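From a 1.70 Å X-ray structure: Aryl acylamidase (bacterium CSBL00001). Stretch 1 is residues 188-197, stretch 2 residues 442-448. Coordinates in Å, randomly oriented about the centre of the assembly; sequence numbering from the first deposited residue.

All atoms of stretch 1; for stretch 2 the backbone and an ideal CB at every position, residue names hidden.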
ATOM      1  N   ILE A 188       1.941   0.312  -0.487  1.00 10.42           N
ATOM      2  CA  ILE A 188       0.556   0.288  -0.961  1.00 10.46           C
ATOM      3  C   ILE A 188       0.504  -0.500  -2.274  1.00 10.61           C
ATOM      4  O   ILE A 188      -0.494  -1.157  -2.601  1.00 11.29           O
ATOM      5  CB  ILE A 188       0.078   1.731  -1.223  1.00  9.06           C
ATOM      6  CG1 ILE A 188      -0.187   2.429   0.122  1.00  9.92           C
ATOM      7  CG2 ILE A 188      -1.206   1.771  -2.082  1.00 11.89           C
ATOM      8  CD1 ILE A 188      -0.167   3.953  -0.033  1.00 10.38           C
ATOM      9  N   ARG A 189       1.594  -0.409  -3.032  1.00  8.87           N
ATOM     10  CA  ARG A 189       1.628  -0.824  -4.422  1.00 10.03           C
ATOM     11  C   ARG A 189       2.182  -2.241  -4.599  1.00  9.77           C
ATOM     12  O   ARG A 189       1.737  -2.978  -5.487  1.00 11.72           O
ATOM     13  CB  ARG A 189       2.512   0.183  -5.219  1.00  8.27           C
ATOM     14  CG  ARG A 189       1.884   1.599  -5.206  1.00  9.24           C
ATOM     15  CD  ARG A 189       2.881   2.684  -5.650  1.00  7.87           C
ATOM     16  NE  ARG A 189       3.833   2.967  -4.576  1.00  9.64           N
ATOM     17  CZ  ARG A 189       5.050   3.492  -4.796  1.00 10.41           C
ATOM     18  NH1 ARG A 189       5.488   3.703  -6.048  1.00 10.46           N
ATOM     19  NH2 ARG A 189       5.834   3.771  -3.778  1.00 10.06           N
ATOM     20  N   ILE A 190       3.177  -2.590  -3.795  1.00 10.27           N
ATOM     21  CA  ILE A 190       3.845  -3.907  -3.884  1.00 10.03           C
ATOM     22  C   ILE A 190       2.839  -5.063  -3.725  1.00 11.80           C
ATOM     23  O   ILE A 190       2.710  -5.900  -4.619  1.00 11.90           O
ATOM     24  CB  ILE A 190       4.938  -4.022  -2.816  1.00 12.07           C
ATOM     25  CG1 ILE A 190       6.079  -3.033  -3.104  1.00 11.43           C
ATOM     26  CG2 ILE A 190       5.510  -5.442  -2.761  1.00 13.07           C
ATOM     27  CD1 ILE A 190       6.894  -2.707  -1.846  1.00 12.53           C
ATOM     28  N   PRO A 191       2.059  -5.071  -2.629  1.00 10.49           N
ATOM     29  CA  PRO A 191       1.141  -6.204  -2.491  1.00 10.03           C
ATOM     30  C   PRO A 191      -0.031  -6.104  -3.438  1.00 10.45           C
ATOM     31  O   PRO A 191      -0.608  -7.153  -3.778  1.00 12.48           O
ATOM     32  CB  PRO A 191       0.702  -6.118  -1.012  1.00 12.23           C
ATOM     33  CG  PRO A 191       0.834  -4.645  -0.689  1.00 12.78           C
ATOM     34  CD  PRO A 191       2.074  -4.217  -1.434  1.00 10.29           C
ATOM     35  N   ALA A 192      -0.411  -4.888  -3.855  1.00 10.30           N
ATOM     36  CA  ALA A 192      -1.452  -4.773  -4.875  1.00 10.13           C
ATOM     37  C   ALA A 192      -1.006  -5.517  -6.161  1.00 11.72           C
ATOM     38  O   ALA A 192      -1.775  -6.289  -6.748  1.00 11.50           O
ATOM     39  CB  ALA A 192      -1.719  -3.293  -5.191  1.00 11.57           C
ATOM     40  N   ALA A 193       0.239  -5.260  -6.582  1.00 10.21           N
ATOM     41  CA  ALA A 193       0.795  -5.868  -7.809  1.00 10.95           C
ATOM     42  C   ALA A 193       0.724  -7.395  -7.713  1.00 12.08           C
ATOM     43  O   ALA A 193       0.352  -8.075  -8.674  1.00 13.77           O
ATOM     44  CB  ALA A 193       2.253  -5.424  -7.993  1.00 11.13           C
ATOM     45  N   TRP A 194       1.118  -7.946  -6.569  1.00 10.97           N
ATOM     46  CA  TRP A 194       1.087  -9.414  -6.446  1.00 13.63           C
ATOM     47  C   TRP A 194      -0.304 -10.019  -6.231  1.00 15.32           C
ATOM     48  O   TRP A 194      -0.411 -11.234  -6.191  1.00 13.30           O
ATOM     49  CB  TRP A 194       1.990  -9.858  -5.292  1.00 14.70           C
ATOM     50  CG  TRP A 194       3.462  -9.909  -5.632  1.00 11.96           C
ATOM     51  CD1 TRP A 194       4.052  -9.563  -6.824  1.00 13.83           C
ATOM     52  CD2 TRP A 194       4.524 -10.337  -4.767  1.00 14.20           C
ATOM     53  NE1 TRP A 194       5.416  -9.753  -6.741  1.00 14.42           N
ATOM     54  CE2 TRP A 194       5.733 -10.236  -5.506  1.00 14.82           C
ATOM     55  CE3 TRP A 194       4.571 -10.827  -3.452  1.00 13.95           C
ATOM     56  CZ2 TRP A 194       6.972 -10.567  -4.964  1.00 15.04           C
ATOM     57  CZ3 TRP A 194       5.813 -11.163  -2.907  1.00 15.45           C
ATOM     58  CH2 TRP A 194       6.998 -11.018  -3.669  1.00 14.57           C
ATOM     59  N   THR A 195      -1.344  -9.205  -6.033  1.00 12.83           N
ATOM     60  CA  THR A 195      -2.693  -9.736  -5.731  1.00 12.11           C
ATOM     61  C   THR A 195      -3.792  -9.249  -6.670  1.00 12.90           C
ATOM     62  O   THR A 195      -4.979  -9.411  -6.374  1.00 12.89           O
ATOM     63  CB  THR A 195      -3.129  -9.407  -4.275  1.00 13.62           C
ATOM     64  OG1 THR A 195      -3.125  -7.990  -4.115  1.00 11.98           O
ATOM     65  CG2 THR A 195      -2.189 -10.043  -3.285  1.00 12.62           C
ATOM     66  N   ASN A 196      -3.423  -8.681  -7.818  1.00 11.08           N
ATOM     67  CA  ASN A 196      -4.432  -8.273  -8.806  1.00 12.38           C
ATOM     68  C   ASN A 196      -5.347  -7.206  -8.217  1.00 13.07           C
ATOM     69  O   ASN A 196      -6.516  -7.164  -8.544  1.00 12.41           O
ATOM     70  CB  ASN A 196      -5.304  -9.490  -9.276  1.00 13.40           C
ATOM     71  CG  ASN A 196      -6.027  -9.228 -10.568  1.00 12.42           C
ATOM     72  OD1 ASN A 196      -5.391  -8.970 -11.588  1.00 14.15           O
ATOM     73  ND2 ASN A 196      -7.356  -9.326 -10.553  1.00 13.91           N
ATOM     74  N   THR A 197      -4.811  -6.353  -7.341  1.00 11.69           N
ATOM     75  CA  THR A 197      -5.599  -5.238  -6.837  1.00 12.80           C
ATOM     76  C   THR A 197      -4.978  -3.899  -7.217  1.00 12.72           C
ATOM     77  O   THR A 197      -3.850  -3.834  -7.709  1.00 10.12           O
ATOM     78  CB  THR A 197      -5.805  -5.354  -5.330  1.00 11.70           C
ATOM     79  OG1 THR A 197      -4.546  -5.576  -4.678  1.00 11.42           O
ATOM     80  CG2 THR A 197      -6.751  -6.556  -5.025  1.00 13.29           C
ATOM     81  N   UNK A 442       3.022  10.960  -7.410  1.00  9.09           N
ATOM     82  CA  UNK A 442       1.915  10.020  -7.217  1.00  9.65           C
ATOM     83  C   UNK A 442       2.067   8.813  -8.177  1.00  9.13           C
ATOM     84  O   UNK A 442       2.522   9.023  -9.296  1.00  9.65           O
ATOM     85  CB  UNK A 442       0.576  10.723  -7.445  1.00  9.65           C
ATOM     86  N   UNK A 443       1.664   7.613  -7.768  1.00  8.93           N
ATOM     87  CA  UNK A 443       1.684   6.487  -8.680  1.00 10.39           C
ATOM     88  C   UNK A 443       0.663   5.455  -8.224  1.00 10.19           C
ATOM     89  O   UNK A 443       0.276   5.438  -7.056  1.00 10.34           O
ATOM     90  CB  UNK A 443       3.083   5.873  -8.762  1.00 10.39           C
ATOM     91  N   UNK A 444       0.247   4.589  -9.140  1.00  9.74           N
ATOM     92  CA  UNK A 444      -0.678   3.530  -8.752  1.00  9.25           C
ATOM     93  C   UNK A 444      -0.266   2.253  -9.452  1.00 10.90           C
ATOM     94  O   UNK A 444       0.158   2.287 -10.596  1.00 11.51           O
ATOM     95  CB  UNK A 444      -2.124   3.897  -9.090  1.00  9.25           C
ATOM     96  N   UNK A 445      -0.396   1.134  -8.754  1.00 11.58           N
ATOM     97  CA  UNK A 445      -0.190  -0.161  -9.388  1.00 11.26           C
ATOM     98  C   UNK A 445      -1.529  -0.641  -9.961  1.00 12.65           C
ATOM     99  O   UNK A 445      -2.493  -0.803  -9.217  1.00 11.34           O
ATOM    100  CB  UNK A 445       0.382  -1.175  -8.395  1.00 11.26           C
ATOM    101  N   UNK A 446      -1.562  -0.875 -11.276  1.00 10.72           N
ATOM    102  CA  UNK A 446      -2.730  -1.440 -11.958  1.00 12.01           C
ATOM    103  C   UNK A 446      -2.476  -2.903 -12.356  1.00 11.83           C
ATOM    104  O   UNK A 446      -1.432  -3.232 -12.918  1.00 11.79           O
ATOM    105  CB  UNK A 446      -3.076  -0.608 -13.195  1.00 12.01           C
ATOM    106  N   UNK A 447      -3.447  -3.775 -12.109  1.00 10.09           N
ATOM    107  CA  UNK A 447      -3.251  -5.182 -12.478  1.00 10.20           C
ATOM    108  C   UNK A 447      -3.061  -5.295 -13.977  1.00 12.96           C
ATOM    109  O   UNK A 447      -3.900  -4.811 -14.732  1.00 13.39           O
ATOM    110  CB  UNK A 447      -4.434  -6.041 -12.025  1.00 10.20           C
ATOM    111  N   UNK A 448      -1.960  -5.919 -14.397  1.00 11.88           N
ATOM    112  CA  UNK A 448      -1.633  -5.978 -15.821  1.00 14.85           C
ATOM    113  C   UNK A 448      -1.920  -7.345 -16.412  1.00 17.37           C
ATOM    114  O   UNK A 448      -1.721  -7.528 -17.606  1.00 17.27           O
ATOM    115  CB  UNK A 448      -0.162  -5.619 -16.042  1.00 14.85           C
TER

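Stretch 2 runs as an extended strand past one side of the short helix in stretch 1, so its CA-to-CB bonds alternate between facing stretch 1 and turning from it. Position 442 comes before the strand and its CB points away, with nothing of stretch 1 within 5.5 Å. Its phi of -70° and psi of 146° are open to most residues, proline included, and stretch 1 does not choose among them. The deposited residue is Pro-442, which makes no contact here.

At position 443 the backbone is fully extended (phi -155°, psi 159°) and CA-to-CB points toward stretch 1. The ideal CB lies 4.2 Å from NH1 of Arg-189, whose side chain reaches out along the strand and presents a positive charge and several N-H donors. A short polar side chain with an acceptor would suit this place, such as serine, threonine, asparagine or aspartate; a small apolar residue would also fit but would offer the guanidinium nothing. Ser-443 is found, with chi1 in the p well, and its OG comes to 2.9 Å from Arg-189 NH1, approaching the guanidinium obliquely.

Position 444 turns its CB away, and stretch 1 sets no demand beyond an extended backbone. Ala-444 occupies it.

Position 445 faces the helix. The CA of position 445 is 5.3 Å from Arg-189 CA, and its ideal CB lies 3.7 Å from Arg-189 O and 4.4 Å from Ala-192 CB. The carbonyl of Arg-189 already accepts a helical hydrogen bond from Ala-193 N (2.9 Å), and the methyl groups of the two alanines leave little depth, so a small residue is expected: alanine, serine, perhaps cysteine or glycine. The deposited Ser-445 packs its CB 4.1 Å from Arg-189 CB. With chi1 at -177°, its OG passes Ala-193 CB at 3.6 Å and meets a water at 2.7 Å; that water donates to Thr-197 O (2.9 Å from the water O), so the strand is joined to the chain beyond the helix through solvent. Of all the residues in stretch 2, this one has the largest area covered by stretch 1.

At position 446 CB again points away, and its phi and psi (-107°, 135°) would accommodate many residues, beta-branched ones among them. Val-446, with chi1 in the m well, makes no contact with stretch 1.

Position 447 points toward the turn that ends the helix, where Asn-196 adopts positive phi in a Schellman motif. The ideal CB is tight against Asn-196 OD1, at 3.1 Å, and 4.7 Å from Thr-197 N. A compact side chain is favoured, and phi of -62° with psi of 125° admits proline as well as alanine or serine. Pro-447 is deposited; its CB stands 3.3 Å from Asn-196 OD1, while its CG lies 3.5 Å from Thr-197 O, so the ring covers the turn by van der Waals contact.

Position 448 faces away, leaving the choice free as far as stretch 1 is concerned; Ala-448 is present.

Stretch 2, residues 442-448: PSASVPA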
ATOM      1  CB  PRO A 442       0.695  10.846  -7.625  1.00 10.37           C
ATOM      2  CG  PRO A 442       1.222  11.832  -8.709  1.00  9.70           C
ATOM      3  CD  PRO A 442       2.611  12.193  -8.125  1.00  8.37           C
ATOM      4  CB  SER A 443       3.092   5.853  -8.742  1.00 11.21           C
ATOM      5  OG  SER A 443       3.460   5.235  -7.508  1.00 10.15           O
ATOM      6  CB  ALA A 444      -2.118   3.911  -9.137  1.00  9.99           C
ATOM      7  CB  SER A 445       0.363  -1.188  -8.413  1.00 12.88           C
ATOM      8  OG  SER A 445       0.607  -2.418  -9.119  1.00 12.58           O
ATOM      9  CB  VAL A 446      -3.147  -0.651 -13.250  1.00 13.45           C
ATOM     10  CG1 VAL A 446      -3.623   0.751 -12.875  1.00 17.65           C
ATOM     11  CG2 VAL A 446      -2.006  -0.531 -14.282  1.00 15.67           C
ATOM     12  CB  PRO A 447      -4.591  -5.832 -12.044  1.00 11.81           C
ATOM     13  CG  PRO A 447      -4.995  -4.997 -10.801  1.00 12.26           C
ATOM     14  CD  PRO A 447      -4.590  -3.577 -11.184  1.00 12.05           C
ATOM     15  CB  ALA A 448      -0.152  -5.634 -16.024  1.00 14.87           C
TER
HETATM   16  O   HOH W   1      -1.560  -4.068  -9.487  1.00 10.33           O
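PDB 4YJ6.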